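Local coordinates for protein aromatic-amino-acid:2-oxoglutarate transaminase (Candida albicans, PDB 6HND) that probably transfers amino groups between aromatic amino acids or 2-aminoadipate and 2-oxo acids, using pyridoxal 5'-phosphate as cofactor, at residues V186-T190 with S482-F488; M455-L459 with V470-N474. All coordinates share one frame; numbering follows the deposited sequence.

Contact 1 of 2, residues V186-T190 with S482-F488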
loop_
_atom_site.group_PDB
_atom_site.type_symbol
_atom_site.label_atom_id
_atom_site.label_comp_id
_atom_site.label_asym_id
_atom_site.label_seq_id
_atom_site.Cartn_x
_atom_site.Cartn_y
_atom_site.Cartn_z
ATOM N N VAL B 186 15.610 19.365 -6.421
ATOM C CA VAL B 186 15.418 18.162 -7.266
ATOM C C VAL B 186 16.303 18.297 -8.508
ATOM O O VAL B 186 16.331 19.397 -9.112
ATOM C CB VAL B 186 13.931 17.988 -7.604
ATOM C CG1 VAL B 186 13.695 16.811 -8.519
ATOM C CG2 VAL B 186 13.082 17.843 -6.346
ATOM N N GLU B 187 16.992 17.216 -8.873
ATOM C CA GLU B 187 17.706 17.102 -10.180
ATOM C C GLU B 187 16.757 17.540 -11.302
ATOM O O GLU B 187 15.644 17.042 -11.342
ATOM C CB GLU B 187 18.268 15.689 -10.356
ATOM C CG GLU B 187 19.359 15.371 -9.347
ATOM C CD GLU B 187 19.668 13.913 -9.092
ATOM O OE1 GLU B 187 18.749 13.085 -9.258
ATOM O OE2 GLU B 187 20.797 13.618 -8.624
ATOM N N GLU B 188 17.218 18.443 -12.172
ATOM C CA GLU B 188 16.390 19.158 -13.179
ATOM C C GLU B 188 15.724 18.153 -14.118
ATOM O O GLU B 188 14.636 18.481 -14.575
ATOM C CB GLU B 188 17.197 20.172 -13.982
ATOM C CG GLU B 188 18.250 19.582 -14.909
ATOM C CD GLU B 188 18.939 20.648 -15.761
ATOM O OE1 GLU B 188 18.249 21.649 -16.120
ATOM O OE2 GLU B 188 20.174 20.483 -16.077
ATOM N N PHE B 189 16.375 17.014 -14.405
ATOM C CA PHE B 189 15.730 15.813 -15.006
ATOM C C PHE B 189 15.679 14.762 -13.909
ATOM O O PHE B 189 16.749 14.512 -13.267
ATOM C CB PHE B 189 16.454 15.296 -16.252
ATOM C CG PHE B 189 16.614 16.364 -17.301
ATOM C CD1 PHE B 189 15.595 16.635 -18.197
ATOM C CD2 PHE B 189 17.772 17.123 -17.361
ATOM C CE1 PHE B 189 15.720 17.643 -19.131
ATOM C CE2 PHE B 189 17.886 18.145 -18.289
ATOM C CZ PHE B 189 16.858 18.410 -19.160
ATOM N N THR B 190 14.491 14.208 -13.677
ATOM C CA THR B 190 14.242 13.369 -12.489
ATOM C C THR B 190 13.188 12.292 -12.789
ATOM O O THR B 190 12.642 12.224 -13.932
ATOM C CB THR B 190 13.862 14.266 -11.303
ATOM O OG1 THR B 190 13.973 13.532 -10.080
ATOM C CG2 THR B 190 12.458 14.813 -11.405
ATOM N N SER B 482 14.970 23.990 -18.075
ATOM C CA SER B 482 15.791 22.871 -18.598
ATOM C C SER B 482 15.729 22.741 -20.134
ATOM O O SER B 482 16.415 21.883 -20.678
ATOM C CB SER B 482 15.355 21.626 -17.902
ATOM O OG SER B 482 15.514 21.793 -16.511
ATOM N N LYS B 483 14.952 23.577 -20.800
ATOM C CA LYS B 483 14.728 23.636 -22.273
ATOM C C LYS B 483 16.025 23.323 -23.024
ATOM O O LYS B 483 16.022 22.411 -23.888
ATOM C CB LYS B 483 14.258 25.053 -22.655
ATOM C CG LYS B 483 13.070 25.153 -23.592
ATOM C CD LYS B 483 12.967 26.485 -24.342
ATOM C CE LYS B 483 13.010 27.710 -23.450
ATOM N NZ LYS B 483 14.343 28.355 -23.463
ATOM N N ASP B 484 17.080 24.092 -22.740
ATOM C CA ASP B 484 18.340 24.074 -23.534
ATOM C C ASP B 484 19.095 22.752 -23.366
ATOM O O ASP B 484 19.910 22.494 -24.219
ATOM C CB ASP B 484 19.268 25.226 -23.167
ATOM C CG ASP B 484 18.748 26.570 -23.639
ATOM O OD1 ASP B 484 18.006 26.597 -24.659
ATOM O OD2 ASP B 484 19.084 27.572 -22.973
ATOM N N ARG B 485 18.834 21.952 -22.326
ATOM C CA ARG B 485 19.507 20.644 -22.107
ATOM C C ARG B 485 18.540 19.485 -22.366
ATOM O O ARG B 485 18.891 18.318 -22.045
ATOM C CB ARG B 485 20.115 20.660 -20.706
ATOM C CG ARG B 485 21.224 21.690 -20.585
ATOM C CD ARG B 485 21.802 21.764 -19.203
ATOM N NE ARG B 485 20.809 22.259 -18.276
ATOM C CZ ARG B 485 20.358 23.501 -18.216
ATOM N NH1 ARG B 485 20.803 24.430 -19.046
ATOM N NH2 ARG B 485 19.433 23.810 -17.324
ATOM N N SER B 486 17.391 19.772 -22.980
ATOM C CA SER B 486 16.278 18.811 -23.193
ATOM C C SER B 486 16.482 18.059 -24.502
ATOM O O SER B 486 15.599 17.237 -24.838
ATOM C CB SER B 486 14.954 19.505 -23.186
ATOM O OG SER B 486 14.641 19.917 -21.873
ATOM N N ASN B 487 17.611 18.302 -25.181
ATOM C CA ASN B 487 17.919 17.698 -26.511
ATOM C C ASN B 487 18.386 16.245 -26.346
ATOM O O ASN B 487 19.468 15.893 -26.830
ATOM C CB ASN B 487 18.935 18.542 -27.290
ATOM C CG ASN B 487 20.244 18.734 -26.547
ATOM O OD1 ASN B 487 20.253 18.916 -25.320
ATOM N ND2 ASN B 487 21.343 18.647 -27.287
ATOM N N PHE B 488 17.592 15.391 -25.711
ATOM C CA PHE B 488 17.979 13.968 -25.566
ATOM C C PHE B 488 16.737 13.107 -25.417
ATOM O O PHE B 488 15.721 13.609 -24.954
ATOM C CB PHE B 488 18.951 13.738 -24.402
ATOM C CG PHE B 488 18.398 13.940 -23.016
ATOM C CD1 PHE B 488 18.443 15.186 -22.409
ATOM C CD2 PHE B 488 17.899 12.876 -22.289
ATOM C CE1 PHE B 488 17.995 15.354 -21.103
ATOM C CE2 PHE B 488 17.407 13.050 -21.003
ATOM C CZ PHE B 488 17.446 14.290 -20.416
HETATM O O HOH W 1 13.774 21.070 -14.576
#

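Contact 2 of 2, residues M455-L459 with V470-N474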
loop_
_atom_site.group_PDB
_atom_site.type_symbol
_atom_site.label_atom_id
_atom_site.label_comp_id
_atom_site.label_asym_id
_atom_site.label_seq_id
_atom_site.Cartn_x
_atom_site.Cartn_y
_atom_site.Cartn_z
ATOM N N MET B 455 12.592 18.563 -31.091
ATOM C CA MET B 455 12.610 17.271 -30.360
ATOM C C MET B 455 11.226 16.620 -30.498
ATOM O O MET B 455 11.197 15.406 -30.718
ATOM C CB MET B 455 13.016 17.454 -28.889
ATOM C CG MET B 455 14.516 17.761 -28.702
ATOM S SD MET B 455 15.633 16.426 -29.269
ATOM C CE MET B 455 15.148 15.121 -28.141
ATOM N N LYS B 456 10.132 17.392 -30.457
ATOM C CA LYS B 456 8.744 16.846 -30.620
ATOM C C LYS B 456 8.566 16.309 -32.045
ATOM O O LYS B 456 8.025 15.220 -32.200
ATOM C CB LYS B 456 7.663 17.880 -30.301
ATOM C CG LYS B 456 7.499 18.194 -28.827
ATOM C CD LYS B 456 6.800 19.522 -28.567
ATOM C CE LYS B 456 6.789 19.891 -27.094
ATOM N NZ LYS B 456 6.289 21.273 -26.887
ATOM N N LEU B 457 9.048 17.047 -33.036
ATOM C CA LEU B 457 8.980 16.658 -34.462
ATOM C C LEU B 457 9.775 15.363 -34.655
ATOM O O LEU B 457 9.247 14.444 -35.304
ATOM C CB LEU B 457 9.536 17.817 -35.298
ATOM C CG LEU B 457 9.004 17.907 -36.725
ATOM C CD1 LEU B 457 7.486 17.956 -36.731
ATOM C CD2 LEU B 457 9.593 19.106 -37.445
ATOM N N LEU B 458 10.960 15.267 -34.032
ATOM C CA LEU B 458 11.839 14.071 -34.101
ATOM C C LEU B 458 11.142 12.894 -33.413
ATOM O O LEU B 458 11.263 11.748 -33.911
ATOM C CB LEU B 458 13.191 14.401 -33.461
ATOM C CG LEU B 458 14.220 13.276 -33.435
ATOM C CD1 LEU B 458 14.368 12.617 -34.799
ATOM C CD2 LEU B 458 15.572 13.793 -32.941
ATOM N N LEU B 459 10.407 13.151 -32.327
ATOM C CA LEU B 459 9.693 12.068 -31.601
ATOM C C LEU B 459 8.671 11.429 -32.556
ATOM O O LEU B 459 8.679 10.184 -32.681
ATOM C CB LEU B 459 9.020 12.618 -30.342
ATOM C CG LEU B 459 8.409 11.553 -29.422
ATOM C CD1 LEU B 459 9.473 10.588 -28.905
ATOM C CD2 LEU B 459 7.646 12.194 -28.258
ATOM N N VAL B 470 11.503 8.026 -24.476
ATOM C CA VAL B 470 11.010 9.108 -23.584
ATOM C C VAL B 470 11.857 10.332 -23.875
ATOM O O VAL B 470 13.061 10.269 -23.698
ATOM C CB VAL B 470 11.086 8.696 -22.109
ATOM C CG1 VAL B 470 10.629 9.815 -21.183
ATOM C CG2 VAL B 470 10.255 7.459 -21.862
ATOM N N PRO B 471 11.266 11.458 -24.333
ATOM C CA PRO B 471 11.996 12.715 -24.454
ATOM C C PRO B 471 12.301 13.304 -23.067
ATOM O O PRO B 471 11.486 13.163 -22.160
ATOM C CB PRO B 471 11.012 13.606 -25.230
ATOM C CG PRO B 471 9.662 13.110 -24.806
ATOM C CD PRO B 471 9.850 11.615 -24.690
ATOM N N GLY B 472 13.465 13.933 -22.933
ATOM C CA GLY B 472 13.942 14.521 -21.669
ATOM C C GLY B 472 13.018 15.613 -21.164
ATOM O O GLY B 472 12.907 15.760 -19.936
ATOM N N TYR B 473 12.340 16.332 -22.063
ATOM C CA TYR B 473 11.418 17.433 -21.689
ATOM C C TYR B 473 10.243 16.869 -20.869
ATOM O O TYR B 473 9.700 17.620 -20.056
ATOM C CB TYR B 473 10.997 18.275 -22.898
ATOM C CG TYR B 473 10.380 17.523 -24.047
ATOM C CD1 TYR B 473 9.094 17.007 -23.962
ATOM C CD2 TYR B 473 11.060 17.381 -25.243
ATOM C CE1 TYR B 473 8.521 16.324 -25.021
ATOM C CE2 TYR B 473 10.484 16.731 -26.323
ATOM C CZ TYR B 473 9.213 16.206 -26.211
ATOM O OH TYR B 473 8.668 15.540 -27.264
ATOM N N ASN B 474 9.915 15.582 -20.983
ATOM C CA ASN B 474 8.854 14.958 -20.148
ATOM C C ASN B 474 9.359 14.669 -18.724
ATOM O O ASN B 474 8.522 14.277 -17.873
ATOM C CB ASN B 474 8.290 13.694 -20.788
ATOM C CG ASN B 474 7.255 13.979 -21.861
ATOM O OD1 ASN B 474 6.860 15.128 -22.080
ATOM N ND2 ASN B 474 6.804 12.925 -22.523
#

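Contact 1 of 2, residues V186-T190 with S482-F488
Glu188 OE1 accepts two bonds: Arg485 NH2 at 2.7 Å on its syn lone pair, and Ser482 OG at 2.8 Å on the anti side, somewhat out of the carboxylate plane. Arg485 NE reaches Glu188 OE2 at 2.9 Å, one nitrogen to each oxygen. A bend at chi3 turns the Arg485 guanidinium side-on to the carboxylate. Both N-H bonds are nearly straight (160° and 163°), and the two planes lie 31° apart, a twisted rather than coplanar bidentate salt bridge. A water bridges Ser482 OG and Glu188 O, while Ile210 N gives Glu188 OE2 a further bond; the buried carboxylate is thus well supplied with donors, which would favour its charged form.

Next to it, Phe488 presents its edge to one face of Phe189 in a T-shaped pair, centroids 4.9 Å apart. Ser486 OG lies at the Phe189 edge, 3.7 Å from CE1, and is held by donating to Ser482 O.

The contact ties the end of strand 183-187, in the seven-stranded sheet of the aminotransferase fold, to the loop joining helix 479-482 to strand 488-492 of the smaller antiparallel sheet, with helix 451-465 touching Lys483 and Ser486.

Contact 2 of 2, residues M455-L459 with V470-N474
Tyr473 reaches helix 451-465 with the far end of its ring. Its OH lies 3.3 Å from Lys456 CG and 3.6 Å from Leu459 CD2, whereas its CE2 atom comes within 3.7 Å of Met455 CB. The methionine carbon sits at the ring edge, close to the ring plane; Lys456 CG approaches obliquely. The phenol end is thus met by aliphatic carbons from one turn of the helix.

Side-chain torsions account for these positions. In Tyr473, CG stands between the backbone N and the carbonyl carbon (chi1 55°), and the ring folds back over its own segment, with Pro471 CB 3.3 Å above the ring plane and displaced toward the rim. Lys456 is extended beyond CG, which carries NZ out over a face of the Tyr473 ring, 14° off its normal, but 5.9 Å from the centroid, so the cation-pi attraction is at most weak. Leu459 holds CG anti to its backbone N (chi1 -172°), sending CD2 to the phenol oxygen and to Pro471 CG, which is 4.1 Å away. Met455 bends at both chi2 and chi3; its CB does the touching here, while its bent end runs toward Asn487 and Phe488.

The pairing is close apolar packing between helix 451-465 and the end of strand 470-471 with the 3-10 turn 472-474 that follows it. Strand 470-471 is an outermost strand of the four-stranded antiparallel sheet and pairs with strand 488-492, whose Phe489 meets Met455 and Leu459, while Ile443 of strand 438-443 also touches Met455. Lys456 packs on Asp26 of the second subunit.

Overall arrangement
Both contacts are largely buried, and contact 2 is nested along the chain inside the loop closed by contact 1. They share the neighbourhood of strand 488-492: Phe488 O lies 3.0 Å from Gly472 N, a probable backbone hydrogen bond. Contact 1 combines a salt bridge, a serine hydroxyl bond and an aromatic pair where the end of a strand of the large sheet meets the loop leading into the small one, its Phe189 side chain about 11 Å from bound pyridoxal phosphate. Contact 2 joins a helix to the end of an edge strand and the 3-10 turn after it mainly by apolar packing, lies farther from the chain centre, and borders the second subunit, which contact 1 does not touch.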